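Local coordinates for protein Crov588 (Cafeteriavirus, PDB 6NYR) that is of unknown function but forms a circular leucine-rich-repeat solenoid of tandem FNIP repeats, at residues Asn261-Ile266 with Phe284-Thr289; Ile278-Asn283 with Leu300-Asn305; Leu542-Cys547 with Thr562-Gly567; Thr546-Lys551 with Pro568-Lys573. All coordinates share one frame; numbering follows the deposited sequence.

Contact 1: residues Asn261-Ile266 with Phe284-Thr289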
loop_
_atom_site.group_PDB
_atom_site.type_symbol
_atom_site.label_atom_id
_atom_site.label_comp_id
_atom_site.label_asym_id
_atom_site.label_seq_id
_atom_site.Cartn_x
_atom_site.Cartn_y
_atom_site.Cartn_z
ATOM N N ASN A 261 1.163 -0.198 -27.445
ATOM C CA ASN A 261 1.353 -0.579 -28.837
ATOM C C ASN A 261 2.480 0.156 -29.554
ATOM O O ASN A 261 2.802 -0.216 -30.688
ATOM C CB ASN A 261 0.052 -0.351 -29.624
ATOM C CG ASN A 261 -1.046 -1.330 -29.252
ATOM O OD1 ASN A 261 -0.850 -2.230 -28.427
ATOM N ND2 ASN A 261 -2.217 -1.155 -29.858
ATOM N N PHE A 262 3.081 1.180 -28.959
ATOM C CA PHE A 262 4.126 1.899 -29.676
ATOM C C PHE A 262 5.293 0.967 -29.982
ATOM O O PHE A 262 5.890 0.388 -29.069
ATOM C CB PHE A 262 4.628 3.096 -28.884
ATOM C CG PHE A 262 5.755 3.820 -29.560
ATOM C CD1 PHE A 262 5.498 4.807 -30.498
ATOM C CD2 PHE A 262 7.070 3.496 -29.284
ATOM C CE1 PHE A 262 6.533 5.473 -31.127
ATOM C CE2 PHE A 262 8.109 4.155 -29.911
ATOM C CZ PHE A 262 7.840 5.146 -30.834
ATOM N N ASN A 263 5.637 0.843 -31.259
ATOM C CA ASN A 263 6.699 -0.051 -31.694
ATOM C C ASN A 263 7.326 0.505 -32.974
ATOM O O ASN A 263 7.411 -0.144 -34.007
ATOM C CB ASN A 263 6.145 -1.459 -31.903
ATOM C CG ASN A 263 7.244 -2.495 -32.050
ATOM O OD1 ASN A 263 8.410 -2.228 -31.746
ATOM N ND2 ASN A 263 6.881 -3.683 -32.510
ATOM N N GLN A 264 7.786 1.752 -32.905
ATOM C CA GLN A 264 8.405 2.428 -34.035
ATOM C C GLN A 264 9.890 2.650 -33.774
ATOM O O GLN A 264 10.327 2.763 -32.626
ATOM C CB GLN A 264 7.740 3.782 -34.307
ATOM C CG GLN A 264 6.280 3.686 -34.701
ATOM C CD GLN A 264 6.072 2.928 -35.997
ATOM O OE1 GLN A 264 6.827 3.092 -36.962
ATOM N NE2 GLN A 264 5.050 2.083 -36.023
ATOM N N GLN A 265 10.665 2.688 -34.854
ATOM C CA GLN A 265 12.076 3.023 -34.748
ATOM C C GLN A 265 12.234 4.467 -34.288
ATOM O O GLN A 265 11.477 5.352 -34.698
ATOM C CB GLN A 265 12.771 2.834 -36.093
ATOM C CG GLN A 265 12.822 1.407 -36.603
ATOM C CD GLN A 265 13.255 1.339 -38.057
ATOM O OE1 GLN A 265 13.557 2.365 -38.673
ATOM N NE2 GLN A 265 13.296 0.132 -38.611
ATOM N N ILE A 266 13.230 4.707 -33.442
ATOM C CA ILE A 266 13.578 6.048 -32.990
ATOM C C ILE A 266 14.990 6.342 -33.477
ATOM O O ILE A 266 15.944 5.660 -33.080
ATOM C CB ILE A 266 13.475 6.198 -31.464
ATOM C CG1 ILE A 266 12.079 5.798 -30.988
ATOM C CG2 ILE A 266 13.789 7.628 -31.046
ATOM C CD1 ILE A 266 11.913 5.813 -29.484
ATOM N N PHE A 284 7.108 -2.308 -27.427
ATOM C CA PHE A 284 8.277 -1.711 -28.058
ATOM C C PHE A 284 9.409 -2.728 -28.136
ATOM O O PHE A 284 9.820 -3.294 -27.117
ATOM C CB PHE A 284 8.741 -0.474 -27.303
ATOM C CG PHE A 284 9.977 0.145 -27.889
ATOM C CD1 PHE A 284 9.893 0.981 -28.992
ATOM C CD2 PHE A 284 11.223 -0.112 -27.343
ATOM C CE1 PHE A 284 11.028 1.546 -29.538
ATOM C CE2 PHE A 284 12.362 0.452 -27.886
ATOM C CZ PHE A 284 12.261 1.281 -28.985
ATOM N N ASN A 285 9.925 -2.941 -29.342
ATOM C CA ASN A 285 10.961 -3.942 -29.562
ATOM C C ASN A 285 11.800 -3.546 -30.778
ATOM O O ASN A 285 12.046 -4.340 -31.686
ATOM C CB ASN A 285 10.336 -5.330 -29.721
ATOM C CG ASN A 285 11.356 -6.441 -29.576
ATOM O OD1 ASN A 285 12.474 -6.210 -29.107
ATOM N ND2 ASN A 285 10.976 -7.655 -29.958
ATOM N N GLN A 286 12.244 -2.295 -30.802
ATOM C CA GLN A 286 13.082 -1.766 -31.867
ATOM C C GLN A 286 14.498 -1.532 -31.355
ATOM O O GLN A 286 14.710 -1.210 -30.183
ATOM C CB GLN A 286 12.507 -0.455 -32.412
ATOM C CG GLN A 286 11.129 -0.573 -33.056
ATOM C CD GLN A 286 11.120 -1.520 -34.242
ATOM O OE1 GLN A 286 12.022 -1.492 -35.076
ATOM N NE2 GLN A 286 10.095 -2.357 -34.326
ATOM N N ILE A 287 15.472 -1.713 -32.246
ATOM C CA ILE A 287 16.865 -1.508 -31.876
ATOM C C ILE A 287 17.096 -0.036 -31.567
ATOM O O ILE A 287 16.595 0.853 -32.271
ATOM C CB ILE A 287 17.791 -1.996 -32.999
ATOM C CG1 ILE A 287 19.256 -1.915 -32.570
ATOM C CG2 ILE A 287 17.596 -1.166 -34.260
ATOM C CD1 ILE A 287 19.666 -2.983 -31.583
ATOM N N ILE A 288 17.840 0.228 -30.495
ATOM C CA ILE A 288 18.292 1.571 -30.141
ATOM C C ILE A 288 19.789 1.647 -30.405
ATOM O O ILE A 288 20.562 0.850 -29.859
ATOM C CB ILE A 288 17.959 1.922 -28.678
ATOM C CG1 ILE A 288 16.454 1.751 -28.453
ATOM C CG2 ILE A 288 18.430 3.325 -28.342
ATOM C CD1 ILE A 288 15.965 2.200 -27.101
ATOM N N THR A 289 20.196 2.600 -31.239
ATOM C CA THR A 289 21.581 2.722 -31.660
ATOM C C THR A 289 22.266 3.894 -30.939
ATOM O O THR A 289 21.808 4.343 -29.880
ATOM C CB THR A 289 21.638 2.838 -33.191
ATOM O OG1 THR A 289 20.907 3.992 -33.622
ATOM C CG2 THR A 289 21.046 1.588 -33.834
#

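Contact 2: residues Ile278-Asn283 with Leu300-Asn305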
loop_
_atom_site.group_PDB
_atom_site.type_symbol
_atom_site.label_atom_id
_atom_site.label_comp_id
_atom_site.label_asym_id
_atom_site.label_seq_id
_atom_site.Cartn_x
_atom_site.Cartn_y
_atom_site.Cartn_z
ATOM N N ILE A 278 12.340 7.870 -19.220
ATOM C CA ILE A 278 11.709 7.236 -20.372
ATOM C C ILE A 278 11.143 5.892 -19.941
ATOM O O ILE A 278 11.853 5.074 -19.346
ATOM C CB ILE A 278 12.696 7.045 -21.542
ATOM C CG1 ILE A 278 13.102 8.406 -22.112
ATOM C CG2 ILE A 278 12.087 6.167 -22.629
ATOM C CD1 ILE A 278 14.183 8.341 -23.162
ATOM N N THR A 279 9.873 5.662 -20.250
ATOM C CA THR A 279 9.228 4.372 -20.049
ATOM C C THR A 279 8.657 3.907 -21.379
ATOM O O THR A 279 7.972 4.673 -22.065
ATOM C CB THR A 279 8.121 4.456 -18.997
ATOM O OG1 THR A 279 8.692 4.805 -17.728
ATOM C CG2 THR A 279 7.392 3.119 -18.875
ATOM N N PHE A 280 8.960 2.671 -21.752
ATOM C CA PHE A 280 8.390 2.056 -22.941
ATOM C C PHE A 280 7.205 1.182 -22.547
ATOM O O PHE A 280 7.091 0.720 -21.408
ATOM C CB PHE A 280 9.430 1.215 -23.696
ATOM C CG PHE A 280 10.436 2.031 -24.452
ATOM C CD1 PHE A 280 10.089 2.662 -25.635
ATOM C CD2 PHE A 280 11.732 2.156 -23.987
ATOM C CE1 PHE A 280 11.013 3.412 -26.335
ATOM C CE2 PHE A 280 12.667 2.905 -24.686
ATOM C CZ PHE A 280 12.305 3.533 -25.861
ATOM N N GLY A 281 6.321 0.951 -23.520
ATOM C CA GLY A 281 5.176 0.093 -23.323
ATOM C C GLY A 281 5.496 -1.352 -23.652
ATOM O O GLY A 281 6.621 -1.714 -23.992
ATOM N N ASN A 282 4.461 -2.188 -23.556
ATOM C CA ASN A 282 4.657 -3.630 -23.654
ATOM C C ASN A 282 5.322 -4.028 -24.968
ATOM O O ASN A 282 6.216 -4.882 -24.980
ATOM C CB ASN A 282 3.315 -4.348 -23.502
ATOM C CG ASN A 282 3.475 -5.793 -23.076
ATOM O OD1 ASN A 282 4.023 -6.611 -23.811
ATOM N ND2 ASN A 282 2.978 -6.116 -21.887
ATOM N N ASN A 283 4.915 -3.414 -26.082
ATOM C CA ASN A 283 5.267 -3.944 -27.390
ATOM C C ASN A 283 6.536 -3.365 -27.995
ATOM O O ASN A 283 6.988 -3.879 -29.025
ATOM C CB ASN A 283 4.146 -3.706 -28.410
ATOM C CG ASN A 283 2.927 -4.542 -28.147
ATOM O OD1 ASN A 283 2.927 -5.406 -27.271
ATOM N ND2 ASN A 283 1.872 -4.300 -28.914
ATOM N N LEU A 300 15.345 4.652 -17.094
ATOM C CA LEU A 300 14.971 3.979 -18.331
ATOM C C LEU A 300 14.275 2.670 -18.002
ATOM O O LEU A 300 14.862 1.799 -17.354
ATOM C CB LEU A 300 16.201 3.723 -19.204
ATOM C CG LEU A 300 15.926 3.001 -20.525
ATOM C CD1 LEU A 300 14.896 3.752 -21.343
ATOM C CD2 LEU A 300 17.228 2.827 -21.303
ATOM N N THR A 301 13.033 2.535 -18.459
ATOM C CA THR A 301 12.230 1.338 -18.237
ATOM C C THR A 301 11.800 0.784 -19.590
ATOM O O THR A 301 11.140 1.483 -20.367
ATOM C CB THR A 301 10.999 1.651 -17.380
ATOM O OG1 THR A 301 11.413 2.118 -16.090
ATOM C CG2 THR A 301 10.115 0.418 -17.217
ATOM N N PHE A 302 12.183 -0.461 -19.873
ATOM C CA PHE A 302 11.734 -1.145 -21.073
ATOM C C PHE A 302 10.451 -1.924 -20.782
ATOM O O PHE A 302 10.169 -2.316 -19.649
ATOM C CB PHE A 302 12.805 -2.105 -21.608
ATOM C CG PHE A 302 13.970 -1.419 -22.250
ATOM C CD1 PHE A 302 13.844 -0.832 -23.498
ATOM C CD2 PHE A 302 15.198 -1.365 -21.609
ATOM C CE1 PHE A 302 14.919 -0.197 -24.092
ATOM C CE2 PHE A 302 16.276 -0.728 -22.200
ATOM C CZ PHE A 302 16.132 -0.147 -23.444
ATOM N N GLY A 303 9.681 -2.172 -21.849
ATOM C CA GLY A 303 8.485 -2.982 -21.763
ATOM C C GLY A 303 8.781 -4.467 -21.916
ATOM O O GLY A 303 9.898 -4.882 -22.210
ATOM N N ASN A 304 7.727 -5.272 -21.759
ATOM C CA ASN A 304 7.915 -6.713 -21.616
ATOM C C ASN A 304 8.467 -7.351 -22.885
ATOM O O ASN A 304 9.144 -8.380 -22.803
ATOM C CB ASN A 304 6.599 -7.374 -21.203
ATOM C CG ASN A 304 6.269 -7.139 -19.737
ATOM O OD1 ASN A 304 7.160 -7.141 -18.882
ATOM N ND2 ASN A 304 4.989 -6.944 -19.438
ATOM N N ASN A 305 8.200 -6.775 -24.060
ATOM C CA ASN A 305 8.643 -7.390 -25.305
ATOM C C ASN A 305 10.021 -6.933 -25.774
ATOM O O ASN A 305 10.594 -7.572 -26.665
ATOM C CB ASN A 305 7.646 -7.113 -26.438
ATOM C CG ASN A 305 6.339 -7.838 -26.259
ATOM O OD1 ASN A 305 6.134 -8.539 -25.267
ATOM N ND2 ASN A 305 5.435 -7.672 -27.220
HETATM O O HOH W 1 11.959 4.910 -16.216
#

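Contact 3: residues Leu542-Cys547 with Thr562-Gly567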
loop_
_atom_site.group_PDB
_atom_site.type_symbol
_atom_site.label_atom_id
_atom_site.label_comp_id
_atom_site.label_asym_id
_atom_site.label_seq_id
_atom_site.Cartn_x
_atom_site.Cartn_y
_atom_site.Cartn_z
ATOM N N LEU A 542 4.547 -12.365 23.620
ATOM C CA LEU A 542 4.462 -13.814 23.480
ATOM C C LEU A 542 3.196 -14.145 22.702
ATOM O O LEU A 542 2.093 -13.787 23.127
ATOM C CB LEU A 542 4.455 -14.502 24.846
ATOM C CG LEU A 542 4.407 -16.032 24.823
ATOM C CD1 LEU A 542 5.620 -16.592 24.092
ATOM C CD2 LEU A 542 4.315 -16.602 26.234
ATOM N N THR A 543 3.356 -14.822 21.571
ATOM C CA THR A 543 2.239 -15.202 20.717
ATOM C C THR A 543 2.258 -16.710 20.516
ATOM O O THR A 543 3.234 -17.259 19.991
ATOM C CB THR A 543 2.307 -14.477 19.369
ATOM O OG1 THR A 543 2.053 -13.081 19.563
ATOM C CG2 THR A 543 1.286 -15.056 18.396
ATOM N N PHE A 544 1.176 -17.374 20.916
ATOM C CA PHE A 544 1.044 -18.808 20.704
ATOM C C PHE A 544 0.349 -19.080 19.374
ATOM O O PHE A 544 -0.513 -18.318 18.930
ATOM C CB PHE A 544 0.267 -19.465 21.848
ATOM C CG PHE A 544 1.067 -19.602 23.104
ATOM C CD1 PHE A 544 2.084 -20.540 23.192
ATOM C CD2 PHE A 544 0.814 -18.789 24.198
ATOM C CE1 PHE A 544 2.830 -20.663 24.347
ATOM C CE2 PHE A 544 1.562 -18.913 25.353
ATOM C CZ PHE A 544 2.567 -19.850 25.421
ATOM N N GLY A 545 0.726 -20.196 18.753
ATOM C CA GLY A 545 0.196 -20.581 17.465
ATOM C C GLY A 545 -1.085 -21.385 17.566
ATOM O O GLY A 545 -1.694 -21.523 18.628
ATOM N N THR A 546 -1.475 -21.958 16.426
ATOM C CA THR A 546 -2.745 -22.666 16.332
ATOM C C THR A 546 -2.902 -23.702 17.438
ATOM O O THR A 546 -3.905 -23.709 18.159
ATOM C CB THR A 546 -2.864 -23.344 14.960
ATOM O OG1 THR A 546 -2.891 -22.353 13.926
ATOM C CG2 THR A 546 -4.121 -24.199 14.882
ATOM N N CYS A 547 -1.910 -24.578 17.596
ATOM C CA CYS A 547 -2.127 -25.807 18.345
ATOM C C CYS A 547 -1.791 -25.732 19.829
ATOM O O CYS A 547 -2.183 -26.640 20.570
ATOM C CB CYS A 547 -1.304 -26.950 17.732
ATOM S SG CYS A 547 -1.922 -27.554 16.153
ATOM N N THR A 562 4.303 -8.096 28.689
ATOM C CA THR A 562 3.242 -7.110 28.558
ATOM C C THR A 562 2.143 -7.531 27.591
ATOM O O THR A 562 0.980 -7.170 27.798
ATOM C CB THR A 562 3.822 -5.772 28.077
ATOM O OG1 THR A 562 4.555 -5.979 26.861
ATOM C CG2 THR A 562 4.755 -5.179 29.122
ATOM N N HIS A 563 2.478 -8.295 26.551
ATOM C CA HIS A 563 1.540 -8.642 25.487
ATOM C C HIS A 563 1.496 -10.154 25.330
ATOM O O HIS A 563 2.503 -10.775 24.975
ATOM C CB HIS A 563 1.949 -7.982 24.165
ATOM C CG HIS A 563 1.926 -6.487 24.209
ATOM N ND1 HIS A 563 2.687 -5.755 25.096
ATOM C CD2 HIS A 563 1.218 -5.586 23.488
ATOM C CE1 HIS A 563 2.452 -4.466 24.914
ATOM N NE2 HIS A 563 1.566 -4.339 23.943
ATOM N N LEU A 564 0.328 -10.743 25.585
ATOM C CA LEU A 564 0.144 -12.186 25.490
ATOM C C LEU A 564 -1.031 -12.501 24.580
ATOM O O LEU A 564 -2.142 -12.010 24.800
ATOM C CB LEU A 564 -0.081 -12.801 26.874
ATOM C CG LEU A 564 -0.386 -14.298 26.899
ATOM C CD1 LEU A 564 0.704 -15.099 26.209
ATOM C CD2 LEU A 564 -0.571 -14.770 28.342
ATOM N N GLU A 565 -0.782 -13.330 23.570
ATOM C CA GLU A 565 -1.817 -13.761 22.633
ATOM C C GLU A 565 -1.833 -15.283 22.586
ATOM O O GLU A 565 -0.851 -15.905 22.164
ATOM C CB GLU A 565 -1.589 -13.183 21.233
ATOM C CG GLU A 565 -2.615 -13.646 20.205
ATOM C CD GLU A 565 -2.403 -13.030 18.831
ATOM O OE1 GLU A 565 -1.546 -12.128 18.710
ATOM O OE2 GLU A 565 -3.074 -13.468 17.869
ATOM N N PHE A 566 -2.935 -15.875 23.044
ATOM C CA PHE A 566 -3.176 -17.301 22.877
ATOM C C PHE A 566 -3.784 -17.581 21.507
ATOM O O PHE A 566 -4.465 -16.736 20.919
ATOM C CB PHE A 566 -4.110 -17.829 23.967
ATOM C CG PHE A 566 -3.485 -17.882 25.325
ATOM C CD1 PHE A 566 -2.474 -18.789 25.598
ATOM C CD2 PHE A 566 -3.909 -17.035 26.332
ATOM C CE1 PHE A 566 -1.893 -18.840 26.844
ATOM C CE2 PHE A 566 -3.329 -17.085 27.585
ATOM C CZ PHE A 566 -2.322 -17.988 27.838
ATOM N N GLY A 567 -3.545 -18.790 21.007
ATOM C CA GLY A 567 -4.018 -19.178 19.700
ATOM C C GLY A 567 -5.368 -19.864 19.707
ATOM O O GLY A 567 -5.983 -20.082 20.752
#

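Contact 4: residues Thr546-Lys551 with Pro568-Lys573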
loop_
_atom_site.group_PDB
_atom_site.type_symbol
_atom_site.label_atom_id
_atom_site.label_comp_id
_atom_site.label_asym_id
_atom_site.label_seq_id
_atom_site.Cartn_x
_atom_site.Cartn_y
_atom_site.Cartn_z
ATOM N N THR A 546 -1.475 -21.958 16.426
ATOM C CA THR A 546 -2.745 -22.666 16.332
ATOM C C THR A 546 -2.902 -23.702 17.438
ATOM O O THR A 546 -3.905 -23.709 18.159
ATOM C CB THR A 546 -2.864 -23.344 14.960
ATOM O OG1 THR A 546 -2.891 -22.353 13.926
ATOM C CG2 THR A 546 -4.121 -24.199 14.882
ATOM N N CYS A 547 -1.910 -24.578 17.596
ATOM C CA CYS A 547 -2.127 -25.807 18.345
ATOM C C CYS A 547 -1.791 -25.732 19.829
ATOM O O CYS A 547 -2.183 -26.640 20.570
ATOM C CB CYS A 547 -1.304 -26.950 17.732
ATOM S SG CYS A 547 -1.922 -27.554 16.153
ATOM N N PHE A 548 -1.080 -24.710 20.292
ATOM C CA PHE A 548 -0.634 -24.726 21.679
ATOM C C PHE A 548 -1.827 -24.832 22.622
ATOM O O PHE A 548 -2.665 -23.924 22.681
ATOM C CB PHE A 548 0.177 -23.484 22.032
ATOM C CG PHE A 548 0.559 -23.427 23.488
ATOM C CD1 PHE A 548 1.634 -24.163 23.967
ATOM C CD2 PHE A 548 -0.173 -22.662 24.382
ATOM C CE1 PHE A 548 1.978 -24.124 25.306
ATOM C CE2 PHE A 548 0.169 -22.620 25.724
ATOM C CZ PHE A 548 1.244 -23.353 26.183
ATOM N N ASN A 549 -1.902 -25.935 23.370
ATOM C CA ASN A 549 -2.963 -26.124 24.349
ATOM C C ASN A 549 -2.435 -26.884 25.570
ATOM O O ASN A 549 -2.922 -27.947 25.943
ATOM C CB ASN A 549 -4.152 -26.865 23.736
ATOM C CG ASN A 549 -5.377 -26.854 24.635
ATOM O OD1 ASN A 549 -5.536 -25.968 25.474
ATOM N ND2 ASN A 549 -6.244 -27.847 24.468
ATOM N N GLN A 550 -1.409 -26.332 26.207
ATOM C CA GLN A 550 -0.863 -26.887 27.436
ATOM C C GLN A 550 -1.214 -25.976 28.605
ATOM O O GLN A 550 -1.367 -24.761 28.443
ATOM C CB GLN A 550 0.656 -27.056 27.353
ATOM C CG GLN A 550 1.096 -28.018 26.280
ATOM C CD GLN A 550 0.457 -29.383 26.424
ATOM O OE1 GLN A 550 0.562 -30.027 27.469
ATOM N NE2 GLN A 550 -0.231 -29.822 25.377
ATOM N N LYS A 551 -1.346 -26.567 29.788
ATOM C CA LYS A 551 -1.619 -25.765 30.969
ATOM C C LYS A 551 -0.368 -24.992 31.361
ATOM O O LYS A 551 0.748 -25.521 31.330
ATOM C CB LYS A 551 -2.075 -26.633 32.139
ATOM C CG LYS A 551 -2.700 -25.810 33.267
ATOM C CD LYS A 551 -2.903 -26.617 34.538
ATOM C CE LYS A 551 -4.382 -26.781 34.859
ATOM N NZ LYS A 551 -5.024 -27.773 33.948
ATOM N N PRO A 568 -5.842 -20.236 18.513
ATOM C CA PRO A 568 -7.169 -20.857 18.389
ATOM C C PRO A 568 -7.494 -21.944 19.404
ATOM O O PRO A 568 -8.574 -21.917 20.003
ATOM C CB PRO A 568 -7.140 -21.434 16.964
ATOM C CG PRO A 568 -6.269 -20.469 16.199
ATOM C CD PRO A 568 -5.249 -19.913 17.197
ATOM N N LYS A 569 -6.592 -22.902 19.599
ATOM C CA LYS A 569 -6.914 -24.115 20.339
ATOM C C LYS A 569 -6.612 -24.048 21.835
ATOM O O LYS A 569 -6.910 -25.012 22.548
ATOM C CB LYS A 569 -6.174 -25.316 19.728
ATOM C CG LYS A 569 -6.812 -25.862 18.460
ATOM C CD LYS A 569 -6.326 -27.269 18.133
ATOM C CE LYS A 569 -7.105 -27.851 16.955
ATOM N NZ LYS A 569 -6.243 -28.493 15.924
ATOM N N PHE A 570 -6.028 -22.964 22.336
ATOM C CA PHE A 570 -5.720 -22.899 23.759
ATOM C C PHE A 570 -7.017 -22.856 24.567
ATOM O O PHE A 570 -7.860 -21.977 24.354
ATOM C CB PHE A 570 -4.853 -21.685 24.090
ATOM C CG PHE A 570 -4.626 -21.507 25.566
ATOM C CD1 PHE A 570 -3.642 -22.229 26.226
ATOM C CD2 PHE A 570 -5.415 -20.640 26.301
ATOM C CE1 PHE A 570 -3.444 -22.079 27.587
ATOM C CE2 PHE A 570 -5.218 -20.484 27.664
ATOM C CZ PHE A 570 -4.230 -21.206 28.306
ATOM N N ASN A 571 -7.183 -23.800 25.490
ATOM C CA ASN A 571 -8.389 -23.864 26.308
ATOM C C ASN A 571 -8.081 -24.526 27.651
ATOM O O ASN A 571 -8.627 -25.566 28.012
ATOM C CB ASN A 571 -9.486 -24.610 25.553
ATOM C CG ASN A 571 -10.831 -24.523 26.239
ATOM O OD1 ASN A 571 -11.118 -23.555 26.947
ATOM N ND2 ASN A 571 -11.666 -25.538 26.041
ATOM N N GLN A 572 -7.194 -23.906 28.424
ATOM C CA GLN A 572 -6.802 -24.418 29.727
ATOM C C GLN A 572 -7.161 -23.435 30.831
ATOM O O GLN A 572 -7.192 -22.219 30.619
ATOM C CB GLN A 572 -5.294 -24.706 29.791
ATOM C CG GLN A 572 -4.815 -25.771 28.825
ATOM C CD GLN A 572 -5.422 -27.131 29.113
ATOM O OE1 GLN A 572 -5.569 -27.529 30.271
ATOM N NE2 GLN A 572 -5.774 -27.853 28.055
ATOM N N LYS A 573 -7.419 -23.981 32.017
ATOM C CA LYS A 573 -7.701 -23.157 33.183
ATOM C C LYS A 573 -6.524 -22.233 33.469
ATOM O O LYS A 573 -5.359 -22.617 33.328
ATOM C CB LYS A 573 -7.954 -24.049 34.403
ATOM C CG LYS A 573 -9.345 -24.665 34.488
ATOM C CD LYS A 573 -9.284 -25.975 35.286
ATOM C CE LYS A 573 -10.548 -26.248 36.084
ATOM N NZ LYS A 573 -11.747 -26.350 35.205
#

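Contact 1: residues Asn261-Ile266 with Phe284-Thr289
Asn263 OD1 is the best-held polar atom here, taking two hydrogen bonds from the next coil of the leucine-rich-repeat solenoid: one from the backbone N of Asn285 and one from the side-chain NE2 of Gln286. The first measures 2.9 Å from Asn285 N to Asn263 OD1. The second is a little longer, 3.1 Å from Gln286 NE2 to Asn263 OD1. Both donors stand above the carbonyl plane of the Asn263 amide, so neither follows a lone-pair direction, yet the N-H of Gln286 points well at the oxygen (162°) and OD1 lies close to the Gln286 amide plane. Torsions set this up: Asn263 has CG anti to its backbone N (chi1 -167°), which swings the amide across to the other coil, while Gln286 is folded at chi2 so that its amide turns back and crosses Asn263 at about a right angle. The same bonding recurs from coil to coil, forming a row of asparagines along the stack: Asn241 OD1 accepts from Asn263 N, and Asn285 OD1 from Asn307 N and Gln308 NE2. Beneath this polar row, Phe262 and Phe284 point the same way and meet rim to rim, with planes 11° apart and neither ring over the other's face; Phe262 CE2 lies 3.8 Å from Phe284 CD1. Ile266 CD1 adds a looser apolar touch on Phe284 CE1. At the edge of the Phe284 ring and near its plane sits a backbone oxygen, Gln264 O, 3.4 Å from Phe284 CE1.

Contact 2: residues Ile278-Asn283 with Leu300-Asn305
Backbone hydrogen bonds of a parallel pairing carry this contact, with Ile278 opposite Leu300 and Thr279 opposite Thr301. Thr301 N donates to Ile278 O at 2.9 Å and Phe280 N to Thr301 O at 2.8 Å, both nearly along the C=O axis. Past the strands, Asn305 N reaches Asn282 O at 2.9 Å, so the two coils stay joined through the turn. Between them Gly303 CA sits 3.2 Å from Gly281 O in a near-linear CA-H...O contact (169°), the two backbones meeting directly at the glycines. A water donates to Ile278 O and also bonds Thr301 OG1, giving this carbonyl a second partner.

The apolar contacts line one face. Leu300 CD1 touches Ile278 CG2 at 3.9 Å and also meets Phe280 CE2. The Phe280 and Phe302 rings are almost parallel (5°) but slid apart, centroids 5.6 Å from each other, and touch through CD2 of Phe280 and CD1 of Phe302. Thr279 and Thr301 run side by side on the other face.

Within the leucine-rich-repeat solenoid, strand 277-279 is also bonded to the preceding coil, Thr279 pairing with Leu256 and Phe258, while Leu300 bonds His321 and packs on Leu322 of strand 321-323.

Contact 3: residues Leu542-Cys547 with Thr562-Gly567
Two short parallel strands pair in register, Leu542 with Leu564 and Thr543 with Glu565, and the bonded parts run 12° from each other. Three backbone hydrogen bonds alternate: Leu542 N to His563 O at 2.9 Å, Glu565 N to Leu542 O at 2.9 Å, and Phe544 N to Glu565 O at 2.8 Å. The last is almost straight, 177° at the hydrogen.

On the buried face Leu542 and Leu564 lie alongside, each with CG anti to its backbone N, and Leu542 CD2 meets Leu564 CD1 at 3.9 Å. That same CD1 also touches Phe544 CE2. The rings of Phe544 and Phe566 are nearly parallel but slid apart, Phe544 CD2 lying 3.6 Å from Phe566 CD1. On the other face the extended Glu565 side chain runs beside Thr543, with Thr543 OG1 3.8 Å from Glu565 OE1. His563 ND1 shares a hydrogen bond with Thr562 OG1 in the ring plane, and OG1 also bonds Thr540 O of the preceding coil; the ring stacks with His541 and His585.

The chemistry splits by face: leucine and phenylalanine fill the leucine-rich-repeat solenoid, Thr543 and Glu565 line the inner, concave surface of the ring, and main-chain bonds hold one coil to the next.

Contact 4: residues Thr546-Lys551 with Pro568-Lys573
The closely packed part centres on Asn549, whose OD1 accepts two hydrogen bonds: Asn571 N lies 2.7 Å from Asn549 OD1, and Gln572 NE2 3.2 Å from it. Both donors stand above the carbonyl plane. Asn549 reaches across because CG is anti to its backbone N (chi1 -169°), and Gln572, bent at chi2 (-64°), crosses it at about a right angle. Alongside, the buried rings of Phe548 and Phe570 point the same way and touch through Phe548 CE2 and Phe570 CD1, 3.9 Å apart. Each ring has a backbone N over its centre, that of Gln550 above Phe548 and that of Gln572 above Phe570. The carbonyl oxygen of Gln550 comes to the edge of the Phe570 ring, 3.5 Å from Phe570 CE1.

The solvent side is looser. Pro568 packs its ring carbon CD on Thr546 CA at 3.8 Å, and next to it Lys569 N donates to Thr546 O over a longer 3.2 Å, nearly along the C=O axis. Lys569, whose CB also lies against Thr546 O, is an exposed residue. At the far end Lys551, bent at chi3 and chi4, brings NZ to 3.7 Å from Gln572 OE1. The charged ends of Lys551 and Lys573 remain apart.

Gln550 NE2 and Asn549 N bond Asn527 OD1 of the preceding coil, while Asn571 OD1 accepts from Asn593 N and Gln594 NE2 of the following one. The recurrence forms a row of asparagines, each bonding the backbone and a glutamine of the next coil, consistent with the asparagine stacks seen in leucine-rich-repeat solenoids.

Overall arrangement
The four contacts sample the same coil-to-coil stacking at two places on the circular solenoid. Contacts 1 and 2 are neighbours, their centres 10 Å apart, and their segments alternate along the chain; they touch where Asn263 CG meets Asn283 O at 3.3 Å. Contacts 3 and 4 likewise have centres 9 Å apart and share Thr546 and Cys547. In each pair the strand contact (2 or 3) lies nearer the chain's centre than the loop contact (1 or 4), at about 24 and 27 Å against 33 and 35 Å. The pairs sit on opposite sides of that centre, contacts 2 and 3 about 47 Å apart between centres. A glycerol, probably from crystallisation, binds Asn305 in contact 2.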